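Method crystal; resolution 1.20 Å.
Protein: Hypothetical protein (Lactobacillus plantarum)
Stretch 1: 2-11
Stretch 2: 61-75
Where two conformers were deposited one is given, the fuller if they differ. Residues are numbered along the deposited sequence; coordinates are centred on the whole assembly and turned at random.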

HETATM    1  N   MSE A   2      -2.272 -15.693  -9.799  1.00 10.64           N
HETATM    2  CA  MSE A   2      -3.224 -15.082  -8.897  0.75 10.99           C
HETATM    3  C   MSE A   2      -2.596 -14.220  -7.811  1.00 10.15           C
HETATM    4  O   MSE A   2      -3.313 -13.672  -6.986  1.00 11.93           O
HETATM    5  CB  MSE A   2      -4.086 -16.165  -8.240  0.75 10.45           C
HETATM    6  CG  MSE A   2      -4.924 -16.998  -9.221  0.75 12.09           C
HETATM    7 SE   MSE A   2      -6.184 -18.208  -8.405  0.56 15.64          SE
HETATM    8  CE  MSE A   2      -5.003 -19.526  -7.718  0.75 14.62           C
ATOM      9  N   ALA A   3      -1.269 -14.064  -7.800  1.00  9.27           N
ATOM     10  CA  ALA A   3      -0.631 -13.271  -6.760  1.00  8.61           C
ATOM     11  C   ALA A   3      -0.919 -11.770  -6.877  1.00  9.39           C
ATOM     12  O   ALA A   3      -1.060 -11.081  -5.865  1.00  9.89           O
ATOM     13  CB  ALA A   3       0.878 -13.510  -6.713  1.00 10.89           C
ATOM     14  N   TYR A   4      -0.934 -11.233  -8.080  1.00  8.97           N
ATOM     15  CA  TYR A   4      -1.454  -9.885  -8.310  1.00  8.38           C
ATOM     16  C   TYR A   4      -2.959  -9.972  -8.427  1.00  8.64           C
ATOM     17  O   TYR A   4      -3.501 -10.839  -9.108  1.00 10.94           O
ATOM     18  CB  TYR A   4      -0.864  -9.252  -9.585  1.00  8.93           C
ATOM     19  CG  TYR A   4       0.568  -8.826  -9.533  1.00  9.18           C
ATOM     20  CD1 TYR A   4       0.901  -7.617  -8.912  1.00  8.68           C
ATOM     21  CD2 TYR A   4       1.577  -9.533 -10.166  1.00  9.99           C
ATOM     22  CE1 TYR A   4       2.200  -7.152  -8.887  1.00  9.37           C
ATOM     23  CE2 TYR A   4       2.882  -9.063 -10.158  1.00 10.32           C
ATOM     24  CZ  TYR A   4       3.190  -7.882  -9.516  1.00 10.14           C
ATOM     25  OH  TYR A   4       4.513  -7.419  -9.498  1.00 12.46           O
ATOM     26  N   THR A   5      -3.643  -9.041  -7.798  1.00  8.86           N
ATOM     27  CA  THR A   5      -5.081  -9.071  -7.747  1.00  8.74           C
ATOM     28  C   THR A   5      -5.666  -7.709  -8.139  1.00  8.28           C
ATOM     29  O   THR A   5      -4.928  -6.704  -8.251  1.00  8.88           O
ATOM     30  CB  THR A   5      -5.551  -9.458  -6.326  1.00  8.88           C
ATOM     31  OG1 THR A   5      -4.990  -8.572  -5.356  1.00  8.87           O
ATOM     32  CG2 THR A   5      -5.153 -10.925  -5.964  1.00 11.38           C
ATOM     33  N   THR A   6      -6.973  -7.632  -8.276  1.00  8.42           N
ATOM     34  CA  THR A   6      -7.567  -6.330  -8.527  0.50  9.85           C
ATOM     35  C   THR A   6      -8.066  -5.689  -7.230  1.00  9.23           C
ATOM     36  O   THR A   6      -8.232  -4.491  -7.184  1.00  9.72           O
ATOM     37  CB  THR A   6      -8.658  -6.428  -9.539  0.50 11.44           C
ATOM     38  OG1 THR A   6      -9.561  -7.429  -9.098  0.50 16.22           O
ATOM     39  CG2 THR A   6      -8.076  -6.814 -10.900  0.50 11.44           C
ATOM     40  N   THR A   7      -8.250  -6.482  -6.183  1.00  9.68           N
ATOM     41  CA  THR A   7      -8.588  -6.000  -4.866  1.00  9.64           C
ATOM     42  C   THR A   7      -7.636  -6.587  -3.819  1.00  9.30           C
ATOM     43  O   THR A   7      -7.160  -7.705  -3.962  1.00 10.02           O
ATOM     44  CB  THR A   7      -9.997  -6.406  -4.481  1.00 12.48           C
ATOM     45  OG1 THR A   7     -10.077  -7.834  -4.274  1.00 17.24           O
ATOM     46  CG2 THR A   7     -10.951  -5.907  -5.525  1.00 12.53           C
ATOM     47  N   VAL A   8      -7.402  -5.819  -2.749  1.00  8.68           N
ATOM     48  CA  VAL A   8      -6.619  -6.246  -1.602  1.00  9.72           C
ATOM     49  C   VAL A   8      -7.306  -5.776  -0.349  1.00  9.87           C
ATOM     50  O   VAL A   8      -7.758  -4.646  -0.268  1.00 10.54           O
ATOM     51  CB  VAL A   8      -5.156  -5.672  -1.617  1.00  9.76           C
ATOM     52  CG1 VAL A   8      -4.455  -5.973  -0.307  1.00 12.47           C
ATOM     53  CG2 VAL A   8      -4.392  -6.199  -2.874  1.00 11.90           C
ATOM     54  N   LYS A   9      -7.367  -6.661   0.634  1.00 10.19           N
ATOM     55  CA  LYS A   9      -7.809  -6.308   1.959  1.00 10.79           C
ATOM     56  C   LYS A   9      -6.639  -6.518   2.892  1.00 12.63           C
ATOM     57  O   LYS A   9      -6.168  -7.642   3.032  1.00 16.26           O
ATOM     58  CB  LYS A   9      -8.985  -7.182   2.404  1.00 13.68           C
ATOM     59  CG  LYS A   9      -9.466  -6.832   3.781  1.00 16.21           C
ATOM     60  CD  LYS A   9     -10.602  -7.725   4.203  1.00 21.93           C
ATOM     61  CE  LYS A   9     -11.839  -7.321   3.456  1.00 31.66           C
ATOM     62  N   LEU A  10      -6.136  -5.450   3.505  1.00 10.11           N
ATOM     63  CA  LEU A  10      -5.058  -5.543   4.457  1.00  9.85           C
ATOM     64  C   LEU A  10      -5.444  -6.381   5.652  1.00 10.80           C
ATOM     65  O   LEU A  10      -6.617  -6.449   6.029  1.00 11.91           O
ATOM     66  CB  LEU A  10      -4.601  -4.152   4.928  1.00  9.56           C
ATOM     67  CG  LEU A  10      -4.069  -3.231   3.823  1.00 10.07           C
ATOM     68  CD1 LEU A  10      -3.943  -1.833   4.408  1.00 10.72           C
ATOM     69  CD2 LEU A  10      -2.727  -3.741   3.292  1.00 12.47           C
ATOM     70  N   ASP A  11      -4.435  -7.044   6.240  1.00 10.76           N
ATOM     71  CA  ASP A  11      -4.710  -7.888   7.372  1.00 11.03           C
ATOM     72  C   ASP A  11      -5.442  -7.091   8.441  1.00 12.01           C
ATOM     73  O   ASP A  11      -5.002  -6.019   8.893  1.00 12.57           O
ATOM     74  CB  ASP A  11      -3.388  -8.448   7.961  1.00 12.69           C
ATOM     75  CG  ASP A  11      -2.738  -9.485   7.116  1.00 15.53           C
ATOM     76  OD1 ASP A  11      -3.321  -9.983   6.142  1.00 23.84           O
ATOM     77  OD2 ASP A  11      -1.643  -9.937   7.504  1.00 16.42           O
TER
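Stretch 2 (61-75) MTVNADLTGFKMTTV

Stretch 2 folds back on itself, and both of its arms touch stretch 1. Strand 61-63 runs into a type I turn from Asn-64 to Leu-67, and strand 70-75 returns alongside. The pairing of the two arms rests on reciprocal bonds, Thr-62 N to Lys-71 O and Lys-71 N to Thr-62 O, both 2.9 Å, followed by Asn-64 N to Gly-69 O at 2.9 Å. The turn is closed by Leu-67 N to Asn-64 O at 3.0 Å. Asn-64 OD1 accepts from Thr-68 N (3.0 Å) and, weakly, from Gly-69 N (3.1 Å), so backbone donors leaving the turn find their acceptor in a side chain.

Stretch 1 is mostly extended and lies antiparallel to the returning strand where the two backbones bond. The evidence is a single bridge: Thr-5 N donates to Phe-70 O at 3.0 Å, with a nearly straight angle of 173°, and Phe-70 N donates to Thr-5 O at 2.8 Å and 159°. Both amides and both carbonyls of the pair are therefore satisfied by each other. The carbonyls also receive CA-H contacts, Tyr-4 CA to Phe-70 O at 3.6 Å and Gly-69 CA to Thr-5 O at 3.3 Å. Beyond the bridge the chains stand further apart and stretch 1 turns to run in the same direction as the strand: Val-8 CA is 6.5 Å from Met-72 CA and Leu-10 CA 6.1 Å from Thr-73 CA, against 4.9 Å from Tyr-4 CA to Phe-70 CA, and no direct backbone hydrogen bond joins them there. Within stretch 1, Thr-5 OG1 spends its hydrogen on Thr-7 O at 2.7 Å.

The Tyr-4 ring is held between two residues. Asn-64 CB lies 3.5 Å from the ring centroid over one face, 7° off the normal; Lys-71 CE lies 3.6 Å from it over the opposite face, 3° off. Lys-71 NZ, 4.2 Å from the same centroid and 18° off the normal, makes a cation-pi contact. Water 1 joins the two polar ends, accepting from Lys-71 NZ at 2.9 Å and hydrogen-bonding Tyr-4 OH at 2.8 Å.

Further along, Val-8 CG2 covers one face of the Phe-70 ring, 3.8 Å from its centroid, while Thr-6 O approaches the edge, 3.5 Å from Phe-70 CE1. Val-8 CG1 packs on Met-72 CB at 4.1 Å, and Leu-10 CG meets the selenomethionine methyl, Met-72 CE, at 4.0 Å.

At the far end water replaces direct pairing. Water 2 donates to Asp-11 O (2.7 Å) and Thr-74 OG1 (2.8 Å); water 3 accepts from Asp-11 N (3.0 Å) and Thr-74 N (3.3 Å).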

HETATM    1  N   MSE A  61       3.386  -1.464  -1.506  1.00  8.53           N
HETATM    2  CA  MSE A  61       2.492  -1.728  -2.609  1.00  7.89           C
HETATM    3  C   MSE A  61       3.303  -1.892  -3.890  1.00  7.90           C
HETATM    4  O   MSE A  61       4.256  -1.148  -4.132  1.00  9.23           O
HETATM    5  CB  MSE A  61       1.496  -0.573  -2.793  1.00  8.22           C
HETATM    6  CG  MSE A  61       0.523  -0.752  -3.953  1.00  7.53           C
HETATM    7 SE   MSE A  61      -0.954   0.492  -3.816  0.75 12.60          SE
HETATM    8  CE  MSE A  61      -1.431   0.556  -5.696  1.00  9.05           C
ATOM      9  N   THR A  62       2.890  -2.854  -4.708  1.00  7.20           N
ATOM     10  CA  THR A  62       3.467  -3.060  -6.056  1.00  7.44           C
ATOM     11  C   THR A  62       2.338  -3.165  -7.053  1.00  7.34           C
ATOM     12  O   THR A  62       1.401  -3.899  -6.835  1.00  8.26           O
ATOM     13  CB  THR A  62       4.351  -4.324  -6.116  1.00  9.19           C
ATOM     14  OG1 THR A  62       5.413  -4.179  -5.187  1.00 15.60           O
ATOM     15  CG2 THR A  62       4.966  -4.505  -7.491  1.00 11.15           C
ATOM     16  N   VAL A  63       2.464  -2.466  -8.158  1.00  6.94           N
ATOM     17  CA  VAL A  63       1.592  -2.628  -9.312  1.00  6.63           C
ATOM     18  C   VAL A  63       2.333  -3.349 -10.416  1.00  6.71           C
ATOM     19  O   VAL A  63       3.502  -3.042 -10.681  1.00  7.14           O
ATOM     20  CB  VAL A  63       1.071  -1.256  -9.838  1.00  6.68           C
ATOM     21  CG1 VAL A  63       0.123  -1.402 -11.030  1.00  8.04           C
ATOM     22  CG2 VAL A  63       0.351  -0.462  -8.715  1.00  8.19           C
ATOM     23  N   ASN A  64       1.686  -4.325 -11.038  1.00  6.18           N
ATOM     24  CA  ASN A  64       2.358  -5.093 -12.078  1.00  6.95           C
ATOM     25  C   ASN A  64       2.682  -4.233 -13.305  1.00  7.58           C
ATOM     26  O   ASN A  64       2.161  -3.122 -13.491  1.00  6.98           O
ATOM     27  CB  ASN A  64       1.613  -6.395 -12.400  1.00  7.39           C
ATOM     28  CG  ASN A  64       0.283  -6.205 -13.058  1.00  8.00           C
ATOM     29  OD1 ASN A  64      -0.079  -5.130 -13.510  1.00  9.86           O
ATOM     30  ND2 ASN A  64      -0.492  -7.309 -13.132  1.00 11.26           N
ATOM     31  N   ALA A  65       3.556  -4.738 -14.160  1.00  7.16           N
ATOM     32  CA  ALA A  65       4.043  -3.985 -15.301  1.00  6.67           C
ATOM     33  C   ALA A  65       2.928  -3.659 -16.281  1.00  6.99           C
ATOM     34  O   ALA A  65       2.961  -2.651 -16.987  1.00  7.96           O
ATOM     35  CB  ALA A  65       5.176  -4.738 -15.997  1.00  8.85           C
ATOM     36  N   ASP A  66       1.892  -4.498 -16.329  1.00  6.46           N
ATOM     37  CA  ASP A  66       0.779  -4.288 -17.235  1.00  7.10           C
ATOM     38  C   ASP A  66      -0.270  -3.301 -16.704  1.00  7.27           C
ATOM     39  O   ASP A  66      -1.214  -2.939 -17.438  1.00  7.69           O
ATOM     40  CB  ASP A  66       0.095  -5.622 -17.576  1.00  9.01           C
ATOM     41  CG  ASP A  66       0.858  -6.411 -18.627  1.00 12.85           C
ATOM     42  OD1 ASP A  66       1.999  -6.069 -19.001  1.00 14.46           O
ATOM     43  OD2 ASP A  66       0.231  -7.276 -19.175  1.00 20.17           O
ATOM     44  N   LEU A  67      -0.115  -2.864 -15.460  1.00  6.75           N
ATOM     45  CA  LEU A  67      -1.016  -1.904 -14.839  1.00  6.45           C
ATOM     46  C   LEU A  67      -2.415  -2.448 -14.556  1.00  7.33           C
ATOM     47  O   LEU A  67      -3.341  -1.688 -14.378  1.00  8.99           O
ATOM     48  CB  LEU A  67      -1.068  -0.556 -15.588  1.00  6.65           C
ATOM     49  CG  LEU A  67       0.257   0.152 -15.754  1.00  7.12           C
ATOM     50  CD1 LEU A  67       0.110   1.334 -16.706  1.00  8.09           C
ATOM     51  CD2 LEU A  67       0.804   0.656 -14.420  1.00 12.41           C
ATOM     52  N   THR A  68      -2.523  -3.774 -14.472  1.00  7.12           N
ATOM     53  CA  THR A  68      -3.819  -4.424 -14.332  1.00  6.84           C
ATOM     54  C   THR A  68      -3.968  -5.200 -13.014  1.00  7.07           C
ATOM     55  O   THR A  68      -5.053  -5.702 -12.763  1.00  9.79           O
ATOM     56  CB  THR A  68      -4.045  -5.412 -15.468  1.00  9.43           C
ATOM     57  OG1 THR A  68      -2.946  -6.322 -15.455  1.00 11.77           O
ATOM     58  CG2 THR A  68      -4.187  -4.713 -16.801  1.00 12.49           C
ATOM     59  N   GLY A  69      -2.933  -5.260 -12.188  1.00  6.50           N
ATOM     60  CA  GLY A  69      -3.064  -5.928 -10.902  1.00  8.00           C
ATOM     61  C   GLY A  69      -2.082  -5.365  -9.908  1.00  6.98           C
ATOM     62  O   GLY A  69      -1.130  -4.701 -10.303  1.00  7.23           O
ATOM     63  N   PHE A  70      -2.337  -5.589  -8.612  1.00  6.68           N
ATOM     64  CA  PHE A  70      -1.478  -5.049  -7.577  1.00  6.91           C
ATOM     65  C   PHE A  70      -1.376  -6.007  -6.408  1.00  6.21           C
ATOM     66  O   PHE A  70      -2.098  -6.999  -6.302  1.00  7.69           O
ATOM     67  CB  PHE A  70      -1.871  -3.627  -7.125  1.00  6.71           C
ATOM     68  CG  PHE A  70      -3.005  -3.508  -6.119  1.00  6.42           C
ATOM     69  CD1 PHE A  70      -4.304  -3.932  -6.392  1.00  8.53           C
ATOM     70  CD2 PHE A  70      -2.808  -2.815  -4.933  1.00  7.15           C
ATOM     71  CE1 PHE A  70      -5.321  -3.729  -5.483  1.00  8.20           C
ATOM     72  CE2 PHE A  70      -3.830  -2.616  -4.037  1.00  7.28           C
ATOM     73  CZ  PHE A  70      -5.094  -3.063  -4.315  1.00  7.83           C
ATOM     74  N   LYS A  71      -0.440  -5.672  -5.536  1.00  7.34           N
ATOM     75  CA  LYS A  71      -0.214  -6.278  -4.261  1.00  7.04           C
ATOM     76  C   LYS A  71      -0.039  -5.167  -3.243  1.00  6.39           C
ATOM     77  O   LYS A  71       0.555  -4.141  -3.540  1.00  7.51           O
ATOM     78  CB  LYS A  71       1.065  -7.131  -4.252  1.00  8.40           C
ATOM     79  CG  LYS A  71       1.067  -8.234  -5.243  1.00  9.08           C
ATOM     80  CD  LYS A  71       2.461  -8.799  -5.455  1.00  9.76           C
ATOM     81  CE  LYS A  71       2.466  -9.969  -6.415  1.00 11.00           C
ATOM     82  NZ  LYS A  71       3.815 -10.636  -6.526  1.00 12.33           N
HETATM   83  N   MSE A  72      -0.544  -5.368  -2.022  1.00  6.18           N
HETATM   84  CA  MSE A  72      -0.371  -4.385  -0.978  1.00  6.99           C
HETATM   85  C   MSE A  72      -0.394  -5.090   0.359  1.00  7.91           C
HETATM   86  O   MSE A  72      -1.228  -5.961   0.590  1.00  9.91           O
HETATM   87  CB  MSE A  72      -1.433  -3.314  -1.057  1.00  8.48           C
HETATM   88  CG  MSE A  72      -1.238  -2.184  -0.053  1.00  7.19           C
HETATM   89 SE   MSE A  72      -2.538  -0.742  -0.325  0.75 13.74          SE
HETATM   90  CE  MSE A  72      -4.087  -1.731   0.164  1.00 12.12           C
ATOM     91  N   THR A  73       0.538  -4.746   1.221  1.00  7.45           N
ATOM     92  CA  THR A  73       0.706  -5.411   2.514  0.50  8.90           C
ATOM     93  C   THR A  73       1.166  -4.440   3.592  1.00  7.87           C
ATOM     94  O   THR A  73       1.781  -3.439   3.309  1.00  8.71           O
ATOM     95  CB  THR A  73       1.749  -6.557   2.421  0.50 10.15           C
ATOM     96  OG1 THR A  73       2.980  -6.061   1.889  0.50 12.06           O
ATOM     97  CG2 THR A  73       1.243  -7.720   1.528  0.50 11.90           C
ATOM     98  N   THR A  74       0.877  -4.785   4.842  1.00  9.74           N
ATOM     99  CA  THR A  74       1.483  -4.200   6.017  1.00  8.43           C
ATOM    100  C   THR A  74       2.402  -5.220   6.627  1.00  8.63           C
ATOM    101  O   THR A  74       2.009  -6.378   6.875  1.00 11.45           O
ATOM    102  CB  THR A  74       0.441  -3.705   7.039  1.00 10.15           C
ATOM    103  OG1 THR A  74      -0.537  -4.732   7.285  1.00 10.21           O
ATOM    104  CG2 THR A  74      -0.309  -2.456   6.503  1.00 10.60           C
ATOM    105  N   VAL A  75       3.581  -4.772   6.921  1.00  8.79           N
ATOM    106  CA  VAL A  75       4.617  -5.610   7.547  1.00  9.86           C
ATOM    107  C   VAL A  75       5.144  -4.863   8.751  1.00  9.61           C
ATOM    108  O   VAL A  75       4.863  -3.694   8.966  1.00  9.46           O
ATOM    109  CB  VAL A  75       5.729  -5.946   6.532  1.00 10.89           C
ATOM    110  CG1 VAL A  75       5.209  -6.862   5.410  1.00 13.86           C
ATOM    111  CG2 VAL A  75       6.337  -4.681   5.945  1.00 11.20           C
TER
HETATM  112  O   HOH W   1       5.607  -8.487  -7.182  1.00 16.32           O
HETATM  113  O   HOH W   2      -2.822  -4.351   8.770  1.00 10.29           O
HETATM  114  O   HOH W   3      -1.744  -6.770   4.959  1.00 16.94           O